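Long-range contacts in amine Dehydrogenase (Pseudomonas putida, PDB 1JMX), which probably oxidises primary amines as the beta-propeller subunit of a quinohemoprotein dehydrogenase whose other chains supply a quinone cofactor and heme c: residues Tyr64-Tyr68 against Phe79-Leu83; Lys104-Val110 against Arg126-Thr132. The contacts are given in a common frame with arbitrary orientation. Numbering follows the deposited sequence.

Contact 1 of 2, residues Tyr64-Tyr68 against Phe79-Leu83; sequences YGDIY and FHANL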
loop_
_atom_site.group_PDB
_atom_site.type_symbol
_atom_site.label_atom_id
_atom_site.label_comp_id
_atom_site.label_asym_id
_atom_site.label_seq_id
_atom_site.Cartn_x
_atom_site.Cartn_y
_atom_site.Cartn_z
ATOM N N TYR B 64 3.451 21.347 -3.283
ATOM C CA TYR B 64 4.731 21.303 -3.997
ATOM C C TYR B 64 4.732 22.033 -5.342
ATOM O O TYR B 64 5.516 21.697 -6.228
ATOM C CB TYR B 64 5.158 19.842 -4.216
ATOM C CG TYR B 64 5.189 18.991 -2.957
ATOM C CD1 TYR B 64 4.009 18.588 -2.328
ATOM C CD2 TYR B 64 6.402 18.596 -2.392
ATOM C CE1 TYR B 64 4.035 17.824 -1.174
ATOM C CE2 TYR B 64 6.438 17.828 -1.235
ATOM C CZ TYR B 64 5.252 17.446 -0.629
ATOM O OH TYR B 64 5.288 16.707 0.533
ATOM N N GLY B 65 3.881 23.044 -5.489
ATOM C CA GLY B 65 3.815 23.755 -6.751
ATOM C C GLY B 65 4.052 25.253 -6.735
ATOM O O GLY B 65 3.950 25.890 -7.781
ATOM N N ASP B 66 4.368 25.814 -5.567
ATOM C CA ASP B 66 4.599 27.253 -5.423
ATOM C C ASP B 66 5.593 27.567 -4.310
ATOM O O ASP B 66 5.794 26.764 -3.407
ATOM C CB ASP B 66 3.291 27.974 -5.068
ATOM C CG ASP B 66 2.232 27.842 -6.131
ATOM O OD1 ASP B 66 2.123 28.755 -6.969
ATOM O OD2 ASP B 66 1.498 26.837 -6.122
ATOM N N ILE B 67 6.179 28.759 -4.364
ATOM C CA ILE B 67 7.121 29.228 -3.352
ATOM C C ILE B 67 6.649 30.614 -2.892
ATOM O O ILE B 67 6.384 31.479 -3.714
ATOM C CB ILE B 67 8.557 29.300 -3.905
ATOM C CG1 ILE B 67 8.999 27.913 -4.373
ATOM C CG2 ILE B 67 9.508 29.793 -2.838
ATOM C CD1 ILE B 67 10.329 27.903 -5.058
ATOM N N TYR B 68 6.474 30.792 -1.584
ATOM C CA TYR B 68 6.013 32.059 -1.013
ATOM C C TYR B 68 7.043 32.677 -0.076
ATOM O O TYR B 68 7.810 31.981 0.580
ATOM C CB TYR B 68 4.714 31.858 -0.228
ATOM C CG TYR B 68 3.644 31.098 -0.973
ATOM C CD1 TYR B 68 3.695 29.708 -1.078
ATOM C CD2 TYR B 68 2.589 31.764 -1.588
ATOM C CE1 TYR B 68 2.729 28.999 -1.781
ATOM C CE2 TYR B 68 1.614 31.062 -2.294
ATOM C CZ TYR B 68 1.692 29.680 -2.386
ATOM O OH TYR B 68 0.746 28.979 -3.091
ATOM N N PHE B 79 6.441 37.670 -1.533
ATOM C CA PHE B 79 6.934 37.030 -2.737
ATOM C C PHE B 79 6.123 35.801 -3.051
ATOM O O PHE B 79 5.635 35.115 -2.159
ATOM C CB PHE B 79 8.401 36.640 -2.560
ATOM C CG PHE B 79 8.969 35.868 -3.712
ATOM C CD1 PHE B 79 9.417 36.523 -4.851
ATOM C CD2 PHE B 79 9.070 34.480 -3.653
ATOM C CE1 PHE B 79 9.960 35.818 -5.913
ATOM C CE2 PHE B 79 9.613 33.760 -4.713
ATOM C CZ PHE B 79 10.060 34.435 -5.847
ATOM N N HIS B 80 5.958 35.546 -4.337
ATOM C CA HIS B 80 5.231 34.381 -4.782
ATOM C C HIS B 80 5.681 33.984 -6.175
ATOM O O HIS B 80 5.649 34.784 -7.109
ATOM C CB HIS B 80 3.723 34.611 -4.763
ATOM C CG HIS B 80 2.953 33.503 -5.407
ATOM N ND1 HIS B 80 3.166 32.178 -5.096
ATOM C CD2 HIS B 80 2.038 33.509 -6.406
ATOM C CE1 HIS B 80 2.420 31.417 -5.876
ATOM N NE2 HIS B 80 1.726 32.200 -6.681
ATOM N N ALA B 81 6.118 32.740 -6.294
ATOM C CA ALA B 81 6.570 32.189 -7.556
ATOM C C ALA B 81 5.825 30.895 -7.812
ATOM O O ALA B 81 5.796 30.009 -6.966
ATOM C CB ALA B 81 8.069 31.934 -7.512
ATOM N N ASN B 82 5.143 30.826 -8.942
ATOM C CA ASN B 82 4.428 29.622 -9.304
ATOM C C ASN B 82 5.391 28.829 -10.171
ATOM O O ASN B 82 6.076 29.395 -11.022
ATOM C CB ASN B 82 3.147 29.960 -10.067
ATOM C CG ASN B 82 2.495 28.742 -10.671
ATOM O OD1 ASN B 82 2.528 28.550 -11.876
ATOM N ND2 ASN B 82 1.928 27.898 -9.833
ATOM N N LEU B 83 5.442 27.521 -9.941
ATOM C CA LEU B 83 6.340 26.643 -10.673
ATOM C C LEU B 83 5.780 26.062 -11.975
ATOM O O LEU B 83 6.392 25.187 -12.583
ATOM C CB LEU B 83 6.834 25.529 -9.749
ATOM C CG LEU B 83 7.445 26.006 -8.426
ATOM C CD1 LEU B 83 7.954 24.809 -7.645
ATOM C CD2 LEU B 83 8.572 27.007 -8.669
HETATM O O HOH W 1 0.575 25.610 -8.903
#
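The side chain of I67 is the main bump on one face of this antiparallel strand pair, and A81 provides the hollow beside it. The methyl CB of A81 lies low, 4.5 Å from I67 CB, while the larger groups of F79 and L83 close round the isoleucine: F79 CE2 approaches I67 CG2 at 4.4 Å and L83 CD2 reaches I67 CD1 at 4.1 Å. Paired backbone bonds hold this fit, I67 N to A81 O and A81 N to I67 O, both 2.9 Å, and L83 N donates to G65 O at 3.1 Å.

The other face is polar and aromatic. The H80 imidazole lies nearly parallel to the Y68 ring (16°, centroids 4.7 Å apart) but slid aside, so the rings barely overlap; the Y68 hydroxyl continues to D41. Next to them N82 ND2 reaches D66 OD1 at 3.0 Å, although the position of that oxygen is less certain, and N82 OD1 turns to S84 N. G65 and D66 form a classic beta bulge against the neighbouring strand 56-61. I67 and L83 press on A108 of strand 105-115, the close face-to-face stacking of neighbouring blades in a beta-propeller.

Contact 2 of 2, residues Lys104-Val110 against Arg126-Thr132; sequences KEVYATV and RLEVFST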
loop_
_atom_site.group_PDB
_atom_site.type_symbol
_atom_site.label_atom_id
_atom_site.label_comp_id
_atom_site.label_asym_id
_atom_site.label_seq_id
_atom_site.Cartn_x
_atom_site.Cartn_y
_atom_site.Cartn_z
ATOM N N LYS B 104 18.698 37.662 -3.147
ATOM C CA LYS B 104 18.125 38.297 -4.332
ATOM C C LYS B 104 17.481 37.344 -5.327
ATOM O O LYS B 104 16.710 37.770 -6.181
ATOM C CB LYS B 104 19.178 39.173 -5.022
ATOM C CG LYS B 104 19.490 40.459 -4.244
ATOM C CD LYS B 104 20.808 41.099 -4.685
ATOM C CE LYS B 104 20.809 41.401 -6.176
ATOM N NZ LYS B 104 22.174 41.736 -6.665
ATOM N N GLU B 105 17.812 36.064 -5.245
ATOM C CA GLU B 105 17.224 35.078 -6.144
ATOM C C GLU B 105 16.815 33.837 -5.371
ATOM O O GLU B 105 17.346 33.556 -4.297
ATOM C CB GLU B 105 18.203 34.641 -7.232
ATOM C CG GLU B 105 18.939 35.748 -7.921
ATOM C CD GLU B 105 19.607 35.284 -9.195
ATOM O OE1 GLU B 105 20.473 34.376 -9.149
ATOM O OE2 GLU B 105 19.241 35.833 -10.252
ATOM N N VAL B 106 15.862 33.109 -5.940
ATOM C CA VAL B 106 15.369 31.865 -5.376
ATOM C C VAL B 106 15.453 30.852 -6.519
ATOM O O VAL B 106 15.073 31.147 -7.650
ATOM C CB VAL B 106 13.896 31.980 -4.868
ATOM C CG1 VAL B 106 13.389 30.622 -4.383
ATOM C CG2 VAL B 106 13.800 32.995 -3.731
ATOM N N TYR B 107 16.024 29.692 -6.227
ATOM C CA TYR B 107 16.175 28.635 -7.209
ATOM C C TYR B 107 15.215 27.500 -6.860
ATOM O O TYR B 107 14.896 27.277 -5.700
ATOM C CB TYR B 107 17.617 28.124 -7.213
ATOM C CG TYR B 107 18.646 29.226 -7.128
ATOM C CD1 TYR B 107 19.291 29.512 -5.923
ATOM C CD2 TYR B 107 18.930 30.025 -8.236
ATOM C CE1 TYR B 107 20.179 30.568 -5.821
ATOM C CE2 TYR B 107 19.819 31.079 -8.146
ATOM C CZ TYR B 107 20.437 31.350 -6.935
ATOM O OH TYR B 107 21.288 32.422 -6.843
ATOM N N ALA B 108 14.743 26.799 -7.877
ATOM C CA ALA B 108 13.829 25.695 -7.663
ATOM C C ALA B 108 13.914 24.748 -8.839
ATOM O O ALA B 108 13.885 25.192 -9.983
ATOM C CB ALA B 108 12.408 26.219 -7.522
ATOM N N THR B 109 14.137 23.462 -8.589
ATOM C CA THR B 109 14.145 22.561 -9.729
ATOM C C THR B 109 12.716 22.048 -9.875
ATOM O O THR B 109 12.045 21.719 -8.889
ATOM C CB THR B 109 15.235 21.438 -9.701
ATOM O OG1 THR B 109 14.629 20.158 -9.544
ATOM C CG2 THR B 109 16.259 21.677 -8.651
ATOM N N VAL B 110 12.220 22.145 -11.103
ATOM C CA VAL B 110 10.869 21.762 -11.451
ATOM C C VAL B 110 10.811 20.503 -12.302
ATOM O O VAL B 110 11.456 20.418 -13.350
ATOM C CB VAL B 110 10.168 22.911 -12.231
ATOM C CG1 VAL B 110 8.747 22.534 -12.569
ATOM C CG2 VAL B 110 10.201 24.208 -11.430
ATOM N N ARG B 126 14.048 20.999 -14.805
ATOM C CA ARG B 126 14.733 22.263 -15.077
ATOM C C ARG B 126 14.827 23.119 -13.829
ATOM O O ARG B 126 13.963 23.061 -12.972
ATOM C CB ARG B 126 14.002 23.060 -16.171
ATOM C CG ARG B 126 12.581 23.441 -15.803
ATOM C CD ARG B 126 11.864 24.160 -16.920
ATOM N NE ARG B 126 10.447 24.300 -16.600
ATOM C CZ ARG B 126 9.476 23.604 -17.180
ATOM N NH1 ARG B 126 9.755 22.716 -18.129
ATOM N NH2 ARG B 126 8.224 23.765 -16.779
ATOM N N LEU B 127 15.914 23.869 -13.704
ATOM C CA LEU B 127 16.082 24.774 -12.580
ATOM C C LEU B 127 15.531 26.111 -13.072
ATOM O O LEU B 127 15.780 26.508 -14.205
ATOM C CB LEU B 127 17.565 24.941 -12.221
ATOM C CG LEU B 127 17.855 25.832 -11.003
ATOM C CD1 LEU B 127 17.742 25.010 -9.721
ATOM C CD2 LEU B 127 19.242 26.432 -11.109
ATOM N N GLU B 128 14.726 26.762 -12.246
ATOM C CA GLU B 128 14.158 28.057 -12.581
ATOM C C GLU B 128 14.615 29.043 -11.518
ATOM O O GLU B 128 14.547 28.756 -10.325
ATOM C CB GLU B 128 12.634 27.996 -12.621
ATOM C CG GLU B 128 12.094 27.126 -13.731
ATOM C CD GLU B 128 10.593 27.151 -13.832
ATOM O OE1 GLU B 128 9.909 27.514 -12.858
ATOM O OE2 GLU B 128 10.094 26.801 -14.906
ATOM N N VAL B 129 15.130 30.181 -11.965
ATOM C CA VAL B 129 15.619 31.216 -11.074
ATOM C C VAL B 129 14.592 32.330 -11.033
ATOM O O VAL B 129 14.071 32.739 -12.064
ATOM C CB VAL B 129 16.956 31.798 -11.571
ATOM C CG1 VAL B 129 17.543 32.726 -10.532
ATOM C CG2 VAL B 129 17.932 30.681 -11.912
ATOM N N PHE B 130 14.282 32.805 -9.839
ATOM C CA PHE B 130 13.318 33.877 -9.676
ATOM C C PHE B 130 14.001 34.988 -8.910
ATOM O O PHE B 130 14.854 34.741 -8.059
ATOM C CB PHE B 130 12.100 33.405 -8.875
ATOM C CG PHE B 130 11.407 32.221 -9.472
ATOM C CD1 PHE B 130 11.779 30.930 -9.120
ATOM C CD2 PHE B 130 10.388 32.392 -10.399
ATOM C CE1 PHE B 130 11.148 29.829 -9.686
ATOM C CE2 PHE B 130 9.752 31.293 -10.969
ATOM C CZ PHE B 130 10.135 30.014 -10.611
ATOM N N SER B 131 13.673 36.214 -9.274
ATOM C CA SER B 131 14.217 37.359 -8.586
ATOM C C SER B 131 13.215 37.645 -7.478
ATOM O O SER B 131 12.011 37.701 -7.725
ATOM C CB SER B 131 14.324 38.544 -9.535
ATOM O OG SER B 131 14.741 39.692 -8.834
ATOM N N THR B 132 13.701 37.777 -6.251
ATOM C CA THR B 132 12.820 38.030 -5.119
ATOM C C THR B 132 12.164 39.410 -5.175
ATOM O O THR B 132 11.152 39.659 -4.509
ATOM C CB THR B 132 13.567 37.865 -3.793
ATOM O OG1 THR B 132 14.702 38.737 -3.770
ATOM C CG2 THR B 132 14.036 36.431 -3.635
HETATM O O HOH W 2 17.816 38.871 -9.335
#
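R126 opens its strand by closing a pair with V110: V110 N donates to R126 O at 2.7 Å and R126 N to V110 O at 3.0 Å. Its side chain projects from the sheet on the face it shares with E128, where NE forms a 3.0 Å salt bridge with E128 OE2, and the guanidinium has a second acidic partner in E89. L127, on the opposite face, lays CD1 between T109 CG2 (3.8 Å) and Y107 CB (4.0 Å). E128 then pairs with A108 through the backbone, E128 N to A108 O at 2.9 Å and A108 N to E128 O at 3.1 Å.

These are the two middle strands of a four-stranded beta-propeller blade, antiparallel but twisted to 152°, and the connection between them carries the residues 116-120 that line the heme c pocket.

V129 follows on the L127 face, its CG1 3.7 Å from Y107 CE2 and 3.5 Å from E105 CD; the carboxylate of E105 goes on to a salt bridge with R142. At F130 two 2.9 Å bonds, F130 N to V106 O and V106 N to F130 O, fix the backbone, while the ring turns its edge to the A108 methyl. S131 meets E105 across a non-hydrogen-bonded pair. T132 gives its N to K104 O (3.0 Å) and its OG1 bonds to G103, while its CG2 packs 3.4 Å from V106 CG2.

Overall arrangement
Contact 1 lies wholly before contact 2 in the sequence, and their centres are about 10 Å apart. Each belongs to its own antiparallel sheet: contact 1 joins the last two strands of the blade spanning 47-82, contact 2 the two middle strands of the next, spanning 89-145. The blades meet directly. I67 CD1 lies 3.6 Å from A108 CB, F79 CE1 3.3 Å from S131 O, and L83 O 3.5 Å from V110 CG1. Together the contacts therefore describe both bonding within blades and packing between them, and the second of these two blades carries the loop 116-120 that lines the heme c pocket.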